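Local coordinates for alpha-1,2-mannosidase (Bacteroides thetaiotaomicron, PDB 2WW2), which hydrolyses alpha-mannosidic linkages with inversion of configuration, as a calcium-dependent family GH92 enzyme of a human gut symbiont, at residues A[186-191]-A[229-234]; A[143-148]-A[219-224]. One frame throughout, in Å; residues are numbered along the deposited sequence.

In the fold
Both contacts are antiparallel strand pairings inside the GH92 N-terminal domain, their centres about 10 Å apart, and they face each other across a shared apolar interior. Contact 1 joins strands 182-188 and 229-236, contact 2 joins 143-148 and 216-221, and the two meet where the ring of Phe188 packs on that of Phe221 and Met186 SD on Val147. Contact 2 is the more buried; contact 1 is only partly so. Toward the interior both are mainly hydrocarbon and aromatic. Their polar chemistry differs: contact 1 carries a salt bridge on its other face, whereas contact 2 is tied at one end by a side-chain amide and by a water that a lysine also holds.

Contact 1: residues A[186-191]-A[229-234]; sequences MEFSHP and LTIRTA
Arg232 and Glu187 face each other as an antiparallel hydrogen-bonded pair and illustrate how a salt bridge can be laid over a backbone ladder. Glu187 N donates to Arg232 O at 2.8 Å, and Arg232 N returns a bond to Glu187 O at 2.9 Å. Their side chains leave the same face of the sheet and run side by side. Glu187 CG stands anti to the backbone N (chi1 179°), and the glutamate chain continues extended to its carboxylate. There Arg232 NH1 donates to Glu187 OE1 at 2.8 Å, bent to 140°. The two flat groups are turned 79° apart, and NH1 meets the oxygen from above the carboxylate plane. Thr230 CG2 lies over one guanidinium face, toward its rim, while NE is held by Ala254 O, which helps to fix the group's rotation. An alanine at Arg232 would probably leave the Glu187 carboxylate without its positive mate and Ala254 O without the NE donor.

The opposite face is largely apolar. Leu229 sends CD2 to the edge of the Phe188 ring, 4.1 Å from Phe188 CD1. Ile231 CG2 makes an off-centre CH-pi contact, 4.3 Å from the Phe188 ring centroid. Beyond the strand end, Ser189 N donates to Thr230 O, and Ser189 OG stands in for a backbone acceptor, taking a nearly straight bond from Thr230 N at 2.8 Å. The same OG shares a hydrogen bond with His190 ND1, and His190 CB rests 3.9 Å from Leu229 CD1.

Phe188 and Ile231 press on Val145 of strand 143-148, while Glu187 and Arg232 touch Phe247 of helix 240-250. A largely apolar face on a second strand layer, with a polar outer face, fits a beta-sandwich, consistent with the galactose-mutarotase-like N-terminal domain of GH92 enzymes.

Contact 2: residues A[143-148]-A[219-224]; sequences QYVVVD and LKFDVP
Gln143 to Val145 and Leu219 to Phe221 meet as neighbouring antiparallel strands of the N-terminal beta-sandwich, in the layer facing strands 182-188 and 229-236. Val145 and Leu219 form a regular hydrogen-bonded pair, with Val145 N donating to Leu219 O at 2.9 Å and Leu219 N to Val145 O at 3.0 Å. Next to it, Tyr144 and Lys220 share one face, where the lysine methylenes cross the tyrosine ring obliquely and CE comes 3.6 Å from Tyr144 OH. On the other face, Val145 CG2 touches Phe221 CE2, also at 3.6 Å.

Toward Gln143 the ladder changes character. Phe221 N still reaches Gln143 O, but a water accepts from Gln143 N and Lys220 NZ and donates to Phe221 O. With CD anti to CA (chi2 176°), the extended glutamine side chain grips the loop: its OE1 accepts from Val223 N at 2.8 Å, and its NE2 donates to Val223 O at 3.2 Å, nearly in the amide plane and on a carbonyl lone pair.

The side-chain amide thus does for Val223 what a backbone amide would in a regular rung, and this neutral two-bond grip satisfies buried polar atoms and ties the loop to strand 143-148.

Contact 1: residues A[186-191]-A[229-234]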
ATOM      1  N   MET A 186      32.542 -44.286  -5.824  1.00 10.49           N
ATOM      2  CA  MET A 186      33.602 -43.322  -5.607  1.00 10.47           C
ATOM      3  C   MET A 186      34.904 -44.012  -5.234  1.00 10.13           C
ATOM      4  O   MET A 186      34.918 -45.148  -4.750  1.00  9.88           O
ATOM      5  CB  MET A 186      33.197 -42.313  -4.539  1.00 10.54           C
ATOM      6  CG  MET A 186      33.046 -42.889  -3.174  1.00 11.35           C
ATOM      7  SD  MET A 186      32.388 -41.669  -2.018  1.00 16.84           S
ATOM      8  CE  MET A 186      30.657 -41.760  -2.452  1.00 12.08           C
ATOM      9  N   GLU A 187      36.000 -43.322  -5.480  1.00  9.35           N
ATOM     10  CA  GLU A 187      37.298 -43.896  -5.235  1.00  9.50           C
ATOM     11  C   GLU A 187      38.107 -42.862  -4.483  1.00  9.55           C
ATOM     12  O   GLU A 187      37.956 -41.674  -4.748  1.00  8.87           O
ATOM     13  CB  GLU A 187      37.957 -44.210  -6.574  1.00 10.36           C
ATOM     14  CG  GLU A 187      39.354 -44.802  -6.443  1.00 11.52           C
ATOM     15  CD  GLU A 187      40.070 -44.866  -7.773  1.00 14.92           C
ATOM     16  OE1 GLU A 187      40.158 -43.835  -8.470  1.00 17.33           O
ATOM     17  OE2 GLU A 187      40.539 -45.951  -8.127  1.00 16.89           O
ATOM     18  N   PHE A 188      38.930 -43.311  -3.530  1.00  8.75           N
ATOM     19  CA  PHE A 188      39.767 -42.417  -2.735  1.00  8.88           C
ATOM     20  C   PHE A 188      41.230 -42.670  -3.097  1.00  8.90           C
ATOM     21  O   PHE A 188      41.636 -43.818  -3.356  1.00  8.39           O
ATOM     22  CB  PHE A 188      39.523 -42.642  -1.231  1.00  8.77           C
ATOM     23  CG  PHE A 188      38.093 -42.364  -0.806  1.00 10.06           C
ATOM     24  CD1 PHE A 188      37.737 -41.129  -0.288  1.00  9.11           C
ATOM     25  CD2 PHE A 188      37.104 -43.316  -0.976  1.00 10.97           C
ATOM     26  CE1 PHE A 188      36.419 -40.856   0.083  1.00  9.12           C
ATOM     27  CE2 PHE A 188      35.780 -43.052  -0.608  1.00 11.87           C
ATOM     28  CZ  PHE A 188      35.441 -41.825  -0.074  1.00 11.07           C
ATOM     29  N   SER A 189      42.025 -41.611  -3.103  1.00  9.02           N
ATOM     30  CA  SER A 189      43.404 -41.724  -3.543  1.00  9.09           C
ATOM     31  C   SER A 189      44.314 -42.375  -2.502  1.00  9.67           C
ATOM     32  O   SER A 189      45.376 -42.896  -2.840  1.00  9.35           O
ATOM     33  CB  SER A 189      43.943 -40.333  -3.905  1.00  9.49           C
ATOM     34  OG  SER A 189      43.871 -39.468  -2.780  1.00  9.88           O
ATOM     35  N   HIS A 190      43.912 -42.337  -1.239  1.00  9.73           N
ATOM     36  CA  HIS A 190      44.788 -42.773  -0.152  1.00  9.84           C
ATOM     37  C   HIS A 190      44.173 -43.953   0.594  1.00 10.13           C
ATOM     38  O   HIS A 190      42.957 -44.148   0.549  1.00  9.77           O
ATOM     39  CB  HIS A 190      45.043 -41.603   0.802  1.00  9.44           C
ATOM     40  CG  HIS A 190      46.057 -40.625   0.294  1.00  9.21           C
ATOM     41  ND1 HIS A 190      45.775 -39.699  -0.689  1.00  8.70           N
ATOM     42  CD2 HIS A 190      47.353 -40.424   0.641  1.00  9.54           C
ATOM     43  CE1 HIS A 190      46.858 -38.981  -0.937  1.00 10.27           C
ATOM     44  NE2 HIS A 190      47.828 -39.398  -0.138  1.00 10.44           N
ATOM     45  N   PRO A 191      45.014 -44.752   1.274  1.00 10.80           N
ATOM     46  CA  PRO A 191      44.545 -45.923   2.011  1.00 10.78           C
ATOM     47  C   PRO A 191      43.490 -45.584   3.050  1.00 11.00           C
ATOM     48  O   PRO A 191      43.616 -44.585   3.779  1.00 10.05           O
ATOM     49  CB  PRO A 191      45.796 -46.408   2.743  1.00 11.03           C
ATOM     50  CG  PRO A 191      46.944 -45.908   1.902  1.00 11.68           C
ATOM     51  CD  PRO A 191      46.487 -44.617   1.308  1.00 10.54           C
ATOM     52  N   LEU A 229      43.902 -35.442  -0.316  1.00 10.51           N
ATOM     53  CA  LEU A 229      43.079 -36.582  -0.688  1.00  9.73           C
ATOM     54  C   LEU A 229      42.313 -36.205  -1.947  1.00  9.87           C
ATOM     55  O   LEU A 229      41.745 -35.107  -2.025  1.00 10.69           O
ATOM     56  CB  LEU A 229      42.064 -36.874   0.428  1.00  9.18           C
ATOM     57  CG  LEU A 229      41.097 -38.041   0.204  1.00  9.44           C
ATOM     58  CD1 LEU A 229      41.841 -39.385   0.314  1.00  9.83           C
ATOM     59  CD2 LEU A 229      39.952 -37.970   1.204  1.00  8.13           C
ATOM     60  N   THR A 230      42.291 -37.102  -2.929  1.00  9.44           N
ATOM     61  CA  THR A 230      41.398 -36.942  -4.066  1.00  8.25           C
ATOM     62  C   THR A 230      40.241 -37.925  -3.929  1.00  8.11           C
ATOM     63  O   THR A 230      40.440 -39.071  -3.527  1.00  8.00           O
ATOM     64  CB  THR A 230      42.129 -37.206  -5.392  1.00  8.33           C
ATOM     65  OG1 THR A 230      43.144 -36.215  -5.573  1.00  6.68           O
ATOM     66  CG2 THR A 230      41.160 -37.125  -6.557  1.00  8.23           C
ATOM     67  N   ILE A 231      39.026 -37.465  -4.225  1.00  7.65           N
ATOM     68  CA  ILE A 231      37.857 -38.345  -4.240  1.00  7.44           C
ATOM     69  C   ILE A 231      37.268 -38.231  -5.626  1.00  7.62           C
ATOM     70  O   ILE A 231      36.995 -37.126  -6.089  1.00  7.67           O
ATOM     71  CB  ILE A 231      36.764 -37.891  -3.253  1.00  7.32           C
ATOM     72  CG1 ILE A 231      37.356 -37.613  -1.866  1.00  7.74           C
ATOM     73  CG2 ILE A 231      35.642 -38.974  -3.143  1.00  7.06           C
ATOM     74  CD1 ILE A 231      36.326 -37.095  -0.839  1.00  5.30           C
ATOM     75  N   ARG A 232      37.072 -39.367  -6.288  1.00  7.80           N
ATOM     76  CA  ARG A 232      36.502 -39.384  -7.633  1.00  8.38           C
ATOM     77  C   ARG A 232      35.182 -40.085  -7.529  1.00  8.66           C
ATOM     78  O   ARG A 232      35.106 -41.123  -6.883  1.00  8.78           O
ATOM     79  CB  ARG A 232      37.391 -40.173  -8.605  1.00  8.51           C
ATOM     80  CG  ARG A 232      38.794 -39.606  -8.721  1.00  9.07           C
ATOM     81  CD  ARG A 232      39.723 -40.489  -9.604  1.00  9.80           C
ATOM     82  NE  ARG A 232      41.067 -39.946  -9.487  1.00  9.44           N
ATOM     83  CZ  ARG A 232      42.015 -40.480  -8.729  1.00 11.76           C
ATOM     84  NH1 ARG A 232      41.786 -41.613  -8.076  1.00 10.10           N
ATOM     85  NH2 ARG A 232      43.198 -39.885  -8.635  1.00 11.67           N
ATOM     86  N   THR A 233      34.149 -39.541  -8.169  1.00  8.14           N
ATOM     87  CA  THR A 233      32.818 -40.134  -8.047  1.00  8.26           C
ATOM     88  C   THR A 233      31.987 -39.978  -9.334  1.00  8.36           C
ATOM     89  O   THR A 233      32.180 -39.035 -10.105  1.00  7.93           O
ATOM     90  CB  THR A 233      32.086 -39.557  -6.800  1.00  8.84           C
ATOM     91  OG1 THR A 233      30.866 -40.264  -6.564  1.00  9.20           O
ATOM     92  CG2 THR A 233      31.776 -38.067  -6.959  1.00  8.17           C
ATOM     93  N   ALA A 234      31.104 -40.940  -9.597  1.00  8.18           N
ATOM     94  CA  ALA A 234      30.134 -40.809 -10.677  1.00  8.49           C
ATOM     95  C   ALA A 234      28.922 -41.646 -10.318  1.00  8.72           C
ATOM     96  O   ALA A 234      28.986 -42.503  -9.430  1.00  8.61           O
ATOM     97  CB  ALA A 234      30.720 -41.263 -12.025  1.00  8.81           C
TER

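Contact 2: residues A[143-148]-A[219-224]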
ATOM      1  N   GLN A 143      41.186 -37.601  10.342  1.00  8.77           N
ATOM      2  CA  GLN A 143      40.790 -37.291   8.977  1.00  7.91           C
ATOM      3  C   GLN A 143      39.683 -38.249   8.547  1.00  8.22           C
ATOM      4  O   GLN A 143      39.913 -39.453   8.461  1.00  8.00           O
ATOM      5  CB  GLN A 143      41.988 -37.490   8.035  1.00  7.77           C
ATOM      6  CG  GLN A 143      43.251 -36.697   8.400  1.00  7.56           C
ATOM      7  CD  GLN A 143      44.418 -37.020   7.466  1.00  8.61           C
ATOM      8  OE1 GLN A 143      44.315 -37.917   6.636  1.00  9.03           O
ATOM      9  NE2 GLN A 143      45.545 -36.299   7.617  1.00  9.93           N
ATOM     10  N   TYR A 144      38.498 -37.725   8.267  1.00  7.62           N
ATOM     11  CA  TYR A 144      37.396 -38.563   7.807  1.00  7.53           C
ATOM     12  C   TYR A 144      36.740 -38.048   6.543  1.00  7.37           C
ATOM     13  O   TYR A 144      36.797 -36.871   6.237  1.00  6.68           O
ATOM     14  CB  TYR A 144      36.291 -38.609   8.847  1.00  7.98           C
ATOM     15  CG  TYR A 144      36.700 -39.101  10.212  1.00  9.48           C
ATOM     16  CD1 TYR A 144      36.719 -40.463  10.511  1.00  8.56           C
ATOM     17  CD2 TYR A 144      37.031 -38.199  11.212  1.00  9.43           C
ATOM     18  CE1 TYR A 144      37.079 -40.907  11.779  1.00 11.50           C
ATOM     19  CE2 TYR A 144      37.389 -38.630  12.472  1.00 11.70           C
ATOM     20  CZ  TYR A 144      37.410 -39.979  12.750  1.00 11.99           C
ATOM     21  OH  TYR A 144      37.755 -40.380  14.010  1.00 15.43           O
ATOM     22  N   VAL A 145      36.072 -38.949   5.838  1.00  7.20           N
ATOM     23  CA  VAL A 145      35.058 -38.554   4.882  1.00  7.32           C
ATOM     24  C   VAL A 145      33.814 -39.355   5.237  1.00  7.33           C
ATOM     25  O   VAL A 145      33.903 -40.569   5.458  1.00  7.57           O
ATOM     26  CB  VAL A 145      35.503 -38.876   3.436  1.00  7.34           C
ATOM     27  CG1 VAL A 145      34.347 -38.627   2.443  1.00  7.54           C
ATOM     28  CG2 VAL A 145      36.781 -38.085   3.075  1.00  6.61           C
ATOM     29  N   VAL A 146      32.664 -38.683   5.297  1.00  7.56           N
ATOM     30  CA  VAL A 146      31.392 -39.354   5.500  1.00  7.07           C
ATOM     31  C   VAL A 146      30.620 -39.331   4.192  1.00  7.49           C
ATOM     32  O   VAL A 146      30.522 -38.280   3.533  1.00  6.39           O
ATOM     33  CB  VAL A 146      30.535 -38.676   6.584  1.00  7.47           C
ATOM     34  CG1 VAL A 146      29.102 -39.265   6.605  1.00  7.87           C
ATOM     35  CG2 VAL A 146      31.211 -38.806   7.953  1.00  7.60           C
ATOM     36  N   VAL A 147      30.057 -40.488   3.848  1.00  6.82           N
ATOM     37  CA  VAL A 147      29.188 -40.615   2.703  1.00  7.12           C
ATOM     38  C   VAL A 147      27.765 -40.824   3.241  1.00  7.89           C
ATOM     39  O   VAL A 147      27.533 -41.665   4.107  1.00  7.34           O
ATOM     40  CB  VAL A 147      29.598 -41.789   1.807  1.00  6.81           C
ATOM     41  CG1 VAL A 147      28.614 -41.972   0.687  1.00  6.91           C
ATOM     42  CG2 VAL A 147      31.025 -41.573   1.223  1.00  7.10           C
ATOM     43  N   ASP A 148      26.830 -40.026   2.745  1.00  7.79           N
ATOM     44  CA  ASP A 148      25.467 -40.012   3.260  1.00  7.48           C
ATOM     45  C   ASP A 148      24.592 -40.368   2.070  1.00  7.96           C
ATOM     46  O   ASP A 148      24.541 -39.630   1.086  1.00  7.18           O
ATOM     47  CB  ASP A 148      25.163 -38.616   3.833  1.00  7.86           C
ATOM     48  CG  ASP A 148      23.735 -38.474   4.355  1.00  8.78           C
ATOM     49  OD1 ASP A 148      22.810 -39.085   3.773  1.00  7.61           O
ATOM     50  OD2 ASP A 148      23.544 -37.741   5.354  1.00 10.06           O
ATOM     51  N   LEU A 219      34.955 -43.223   6.307  1.00  9.21           N
ATOM     52  CA  LEU A 219      36.275 -43.689   5.982  1.00  9.89           C
ATOM     53  C   LEU A 219      37.227 -42.773   6.721  1.00  9.44           C
ATOM     54  O   LEU A 219      37.000 -41.564   6.764  1.00  8.30           O
ATOM     55  CB  LEU A 219      36.517 -43.546   4.480  1.00 10.55           C
ATOM     56  CG  LEU A 219      35.560 -44.402   3.651  1.00 13.20           C
ATOM     57  CD1 LEU A 219      34.387 -43.550   3.168  1.00 14.75           C
ATOM     58  CD2 LEU A 219      36.306 -45.004   2.495  1.00 16.80           C
ATOM     59  N   LYS A 220      38.261 -43.354   7.331  1.00  8.96           N
ATOM     60  CA  LYS A 220      39.271 -42.584   8.040  1.00  9.24           C
ATOM     61  C   LYS A 220      40.607 -42.705   7.305  1.00  8.96           C
ATOM     62  O   LYS A 220      40.969 -43.799   6.853  1.00  9.45           O
ATOM     63  CB  LYS A 220      39.403 -43.114   9.473  1.00  9.75           C
ATOM     64  CG  LYS A 220      40.313 -42.299  10.382  1.00 10.07           C
ATOM     65  CD  LYS A 220      40.307 -42.937  11.781  1.00 13.15           C
ATOM     66  CE  LYS A 220      40.756 -41.970  12.860  1.00 15.12           C
ATOM     67  NZ  LYS A 220      42.200 -41.636  12.725  1.00 18.07           N
ATOM     68  N   PHE A 221      41.343 -41.597   7.188  1.00  8.89           N
ATOM     69  CA  PHE A 221      42.585 -41.584   6.414  1.00  8.50           C
ATOM     70  C   PHE A 221      43.806 -41.202   7.238  1.00  9.22           C
ATOM     71  O   PHE A 221      43.695 -40.834   8.404  1.00  9.01           O
ATOM     72  CB  PHE A 221      42.459 -40.655   5.192  1.00  8.27           C
ATOM     73  CG  PHE A 221      41.336 -41.039   4.275  1.00  7.71           C
ATOM     74  CD1 PHE A 221      41.529 -41.987   3.281  1.00  7.67           C
ATOM     75  CD2 PHE A 221      40.068 -40.503   4.455  1.00  7.72           C
ATOM     76  CE1 PHE A 221      40.478 -42.363   2.453  1.00  9.32           C
ATOM     77  CE2 PHE A 221      39.017 -40.870   3.643  1.00  6.94           C
ATOM     78  CZ  PHE A 221      39.209 -41.794   2.637  1.00  7.12           C
ATOM     79  N   ASP A 222      44.972 -41.312   6.615  1.00  9.56           N
ATOM     80  CA  ASP A 222      46.212 -40.873   7.236  1.00 10.99           C
ATOM     81  C   ASP A 222      47.053 -40.217   6.157  1.00 10.90           C
ATOM     82  O   ASP A 222      48.201 -40.607   5.923  1.00 10.89           O
ATOM     83  CB  ASP A 222      46.963 -42.051   7.848  1.00 11.76           C
ATOM     84  CG  ASP A 222      48.089 -41.605   8.741  1.00 15.03           C
ATOM     85  OD1 ASP A 222      48.089 -40.423   9.151  1.00 18.60           O
ATOM     86  OD2 ASP A 222      48.971 -42.432   9.037  1.00 18.53           O
ATOM     87  N   VAL A 223      46.465 -39.236   5.483  1.00 10.55           N
ATOM     88  CA  VAL A 223      47.157 -38.501   4.434  1.00 10.68           C
ATOM     89  C   VAL A 223      48.368 -37.785   5.032  1.00 11.64           C
ATOM     90  O   VAL A 223      48.233 -37.071   6.026  1.00 12.04           O
ATOM     91  CB  VAL A 223      46.229 -37.455   3.781  1.00  9.91           C
ATOM     92  CG1 VAL A 223      46.979 -36.715   2.648  1.00  8.83           C
ATOM     93  CG2 VAL A 223      44.940 -38.118   3.251  1.00  9.88           C
ATOM     94  N   PRO A 224      49.559 -37.962   4.432  1.00 12.69           N
ATOM     95  CA  PRO A 224      50.716 -37.280   5.032  1.00 12.93           C
ATOM     96  C   PRO A 224      50.666 -35.760   4.858  1.00 13.35           C
ATOM     97  O   PRO A 224      50.079 -35.255   3.897  1.00 13.39           O
ATOM     98  CB  PRO A 224      51.931 -37.870   4.278  1.00 13.56           C
ATOM     99  CG  PRO A 224      51.398 -39.033   3.435  1.00 13.92           C
ATOM    100  CD  PRO A 224      49.909 -38.799   3.268  1.00 12.24           C
TER
HETATM  101  O   HOH W   1      43.127 -39.746  10.688  1.00 11.71           O